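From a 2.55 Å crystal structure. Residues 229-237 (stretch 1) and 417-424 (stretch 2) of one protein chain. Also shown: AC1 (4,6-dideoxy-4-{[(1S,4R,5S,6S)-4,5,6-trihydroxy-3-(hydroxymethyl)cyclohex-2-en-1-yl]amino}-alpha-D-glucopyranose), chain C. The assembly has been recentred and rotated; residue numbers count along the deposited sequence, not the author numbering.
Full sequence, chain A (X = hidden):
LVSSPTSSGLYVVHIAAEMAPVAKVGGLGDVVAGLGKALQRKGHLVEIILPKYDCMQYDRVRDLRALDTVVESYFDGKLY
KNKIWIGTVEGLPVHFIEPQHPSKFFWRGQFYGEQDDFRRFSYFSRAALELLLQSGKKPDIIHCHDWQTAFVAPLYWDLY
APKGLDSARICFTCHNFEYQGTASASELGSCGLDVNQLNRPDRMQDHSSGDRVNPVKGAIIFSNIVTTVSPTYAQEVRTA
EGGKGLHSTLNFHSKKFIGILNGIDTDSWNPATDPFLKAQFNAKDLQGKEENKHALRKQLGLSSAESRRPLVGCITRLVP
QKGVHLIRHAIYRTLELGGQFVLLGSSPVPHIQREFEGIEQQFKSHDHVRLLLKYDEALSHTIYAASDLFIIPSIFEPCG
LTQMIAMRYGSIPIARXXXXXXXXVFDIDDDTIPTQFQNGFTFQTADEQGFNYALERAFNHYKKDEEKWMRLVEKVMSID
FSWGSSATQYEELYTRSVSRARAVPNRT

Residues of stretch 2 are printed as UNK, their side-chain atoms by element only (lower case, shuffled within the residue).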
# COMPACT_ATOMS: atom_id res chain seq x y z
N VAL A 229 -1.03 -5.49 8.00
CA VAL A 229 -2.05 -5.36 6.98
C VAL A 229 -2.72 -6.68 6.50
O VAL A 229 -3.55 -6.64 5.56
CB VAL A 229 -1.51 -4.49 5.83
CG1 VAL A 229 -1.30 -3.07 6.35
CG2 VAL A 229 -0.20 -5.06 5.27
N SER A 230 -2.42 -7.81 7.17
CA SER A 230 -3.25 -9.02 7.02
C SER A 230 -3.03 -10.00 8.15
O SER A 230 -1.94 -10.08 8.67
CB SER A 230 -2.97 -9.73 5.68
OG SER A 230 -1.68 -10.32 5.67
N PRO A 231 -4.06 -10.77 8.53
CA PRO A 231 -3.86 -11.80 9.58
C PRO A 231 -2.69 -12.80 9.29
O PRO A 231 -1.89 -13.09 10.19
CB PRO A 231 -5.20 -12.55 9.62
CG PRO A 231 -6.21 -11.63 9.02
CD PRO A 231 -5.48 -10.68 8.10
N THR A 232 -2.60 -13.29 8.06
CA THR A 232 -1.54 -14.25 7.70
C THR A 232 -0.14 -13.63 7.79
O THR A 232 0.78 -14.22 8.36
CB THR A 232 -1.79 -14.89 6.31
OG1 THR A 232 -3.00 -15.65 6.33
CG2 THR A 232 -0.62 -15.80 5.89
N TYR A 233 0.02 -12.42 7.24
CA TYR A 233 1.30 -11.72 7.38
C TYR A 233 1.69 -11.51 8.86
O TYR A 233 2.84 -11.71 9.22
CB TYR A 233 1.27 -10.38 6.67
CG TYR A 233 2.60 -9.69 6.62
CD1 TYR A 233 3.71 -10.29 6.03
CD2 TYR A 233 2.74 -8.40 7.11
CE1 TYR A 233 4.93 -9.63 5.95
CE2 TYR A 233 3.95 -7.71 7.02
CZ TYR A 233 5.04 -8.33 6.45
OH TYR A 233 6.23 -7.65 6.38
N ALA A 234 0.72 -11.16 9.71
CA ALA A 234 0.96 -11.04 11.16
C ALA A 234 1.51 -12.32 11.75
O ALA A 234 2.42 -12.27 12.61
CB ALA A 234 -0.29 -10.61 11.90
N GLN A 235 1.01 -13.47 11.28
CA GLN A 235 1.57 -14.75 11.75
C GLN A 235 2.99 -14.97 11.23
O GLN A 235 3.85 -15.40 11.96
CB GLN A 235 0.66 -15.92 11.39
CG GLN A 235 -0.68 -15.88 12.13
CD GLN A 235 -0.55 -16.11 13.65
OE1 GLN A 235 -0.87 -15.23 14.48
NE2 GLN A 235 -0.06 -17.29 14.03
N GLU A 236 3.21 -14.65 9.95
CA GLU A 236 4.54 -14.83 9.32
C GLU A 236 5.63 -14.05 10.02
O GLU A 236 6.71 -14.58 10.24
CB GLU A 236 4.50 -14.45 7.84
CG GLU A 236 3.71 -15.43 6.97
CD GLU A 236 3.41 -14.89 5.58
OE1 GLU A 236 3.58 -13.67 5.29
OE2 GLU A 236 2.97 -15.71 4.75
N VAL A 237 5.34 -12.80 10.39
CA VAL A 237 6.32 -11.96 11.06
C VAL A 237 6.54 -12.28 12.53
O VAL A 237 7.49 -11.78 13.12
CB VAL A 237 6.04 -10.45 10.87
CG1 VAL A 237 6.20 -10.07 9.41
CG2 VAL A 237 4.68 -10.04 11.42
N UNK A 417 0.23 -18.37 -2.55
CA UNK A 417 -0.35 -18.45 -1.20
C UNK A 417 0.64 -17.94 -0.17
O UNK A 417 1.45 -18.70 0.36
c UNK A 417 -2.26 -21.78 -1.43
c UNK A 417 -2.09 -20.26 -1.37
c UNK A 417 -2.98 -22.35 -0.21
c UNK A 417 -0.74 -19.87 -0.84
n UNK A 417 -3.24 -23.80 -0.48
N UNK A 418 0.59 -16.64 0.07
CA UNK A 418 1.53 -16.04 0.96
C UNK A 418 0.95 -14.73 1.45
O UNK A 418 0.29 -14.01 0.71
c UNK A 418 2.87 -14.79 -0.79
c UNK A 418 2.91 -15.85 0.30
o UNK A 418 3.84 -15.45 1.30
N UNK A 419 1.17 -14.46 2.73
CA UNK A 419 0.69 -13.20 3.36
C UNK A 419 -0.75 -12.88 3.07
O UNK A 419 -1.60 -13.72 3.16
N UNK A 420 -1.02 -11.66 2.66
CA UNK A 420 -2.39 -11.24 2.41
C UNK A 420 -3.11 -11.96 1.31
O UNK A 420 -4.35 -12.02 1.31
N UNK A 421 -2.35 -12.51 0.37
CA UNK A 421 -2.92 -13.20 -0.78
C UNK A 421 -3.60 -14.45 -0.28
O UNK A 421 -4.64 -14.84 -0.76
c UNK A 421 -2.06 -11.38 -3.15
c UNK A 421 -1.83 -13.52 -1.83
c UNK A 421 0.04 -12.68 -3.29
c UNK A 421 -1.10 -12.29 -2.39
N UNK A 422 -3.02 -15.04 0.74
CA UNK A 422 -3.60 -16.21 1.40
C UNK A 422 -4.94 -15.93 2.12
O UNK A 422 -5.71 -16.84 2.35
n UNK A 422 -2.94 -18.23 4.17
o UNK A 422 -2.91 -19.03 2.05
c UNK A 422 -2.82 -18.09 2.85
c UNK A 422 -2.56 -16.71 2.40
N UNK A 423 -5.18 -14.69 2.48
CA UNK A 423 -6.40 -14.20 3.12
C UNK A 423 -7.42 -13.62 2.16
O UNK A 423 -8.55 -13.38 2.61
o UNK A 423 -4.31 -12.88 5.76
c UNK A 423 -5.20 -13.60 5.29
c UNK A 423 -6.06 -13.10 4.14
o UNK A 423 -5.41 -14.70 5.76
N UNK A 424 -7.07 -13.40 0.89
CA UNK A 424 -8.02 -12.84 -0.09
C UNK A 424 -8.24 -13.65 -1.40
O UNK A 424 -9.18 -13.37 -2.15
o UNK A 424 -6.17 -11.50 -0.87
c UNK A 424 -7.53 -11.45 -0.46
C1 AC1 C . 6.82 1.81 0.90
O2 AC1 C . 6.93 1.35 3.28
C2 AC1 C . 6.10 1.21 2.11
C4A AC1 C . 0.72 -3.74 1.24
C3 AC1 C . 5.68 -0.24 1.86
O3 AC1 C . 4.96 -0.68 3.02
C4 AC1 C . 4.83 -0.32 0.59
N4A AC1 C . 4.29 -1.66 0.28
C5 AC1 C . 5.70 0.23 -0.54
O5 AC1 C . 6.03 1.59 -0.27
C6 AC1 C . 5.02 0.23 -1.89
C1B AC1 C . 3.37 -2.41 1.15
C2B AC1 C . 3.20 -3.90 0.77
O2B AC1 C . 4.15 -4.35 -0.22
C3B AC1 C . 1.79 -4.28 0.32
O3B AC1 C . 1.71 -5.70 0.42
O4 AC1 C . -0.57 -4.06 0.70
C5B AC1 C . 0.87 -2.26 1.47
C7B AC1 C . 2.06 -1.67 1.36
C6B AC1 C . -0.32 -1.44 1.88
O6B AC1 C . -0.82 -1.87 3.15
O HOH W 1 4.03 -13.10 2.87

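Position 417 carries four carbons in an unbranched row ending in a nitrogen. The chain leads away from stretch 1 and touches none of it, and its length and terminal amine identify it as K417.

At position 418 the first side-chain carbon bears one oxygen and one carbon, the beta-branched pattern of threonine, with the backbone extended. T418 points its CA-to-CB bond away from stretch 1, yet its hydroxyl still reaches water 1: OG1 of T418 lies 2.8 Å from the water oxygen, which in turn donates to OE1 of E236 at 2.5 Å.

Position 419 has no side-chain atoms, so it is glycine. Its phi of 48° and psi of -131° fit that assignment, as positive phi favours glycine. The bare backbone of G419 packs closely against the helix of stretch 1. Its N donates to OE2 of E236 at 3.0 Å, and its O lies 3.4 Å from CB of T232.

Position 420 is likewise without side-chain atoms, a second glycine. CA of G420 lies 5.2 Å from CA of S230, and an ideal CB would stand 3.6 Å from CB of S230.

Four carbons, forked at the second, make position 421 a leucine. L421 points away from stretch 1.

Position 422 has two carbons, the second carrying one oxygen and one nitrogen: an amide, hence asparagine. N422 points toward stretch 1, and its ND2 makes a weak hydrogen bond of 3.4 Å to OG1 of T232.

At 423 the second of two carbons carries two oxygens, one of them 2.9 Å from N of T232 and the other 2.7 Å from OG1 of the same residue. This carboxylate on a short stem is D423; OD2 accepts from the backbone amide and OD1 from the hydroxyl.

Position 424 has one carbon and then one oxygen, as in serine. S424 lies out of reach of stretch 1 and turns back on its own segment, OG donating to O of G420 at 2.9 Å.

Each segment offers a carboxylate to the other: D423 to T232, in the first turn of helix 231-237, where S230 also caps the helix by accepting from N of Y233 through OG at 3.1 Å, and E236, one turn after T232, to the amide of G419. With no side chains at 419 and 420, the backbone of stretch 2 comes close to the helix, CA of G419 lying 4.3 Å from CA of Y233, and the helix axes, their directions 143° apart, approach to 7.5 Å.

Stretch 2, residues 417-424: KTGGLNDS
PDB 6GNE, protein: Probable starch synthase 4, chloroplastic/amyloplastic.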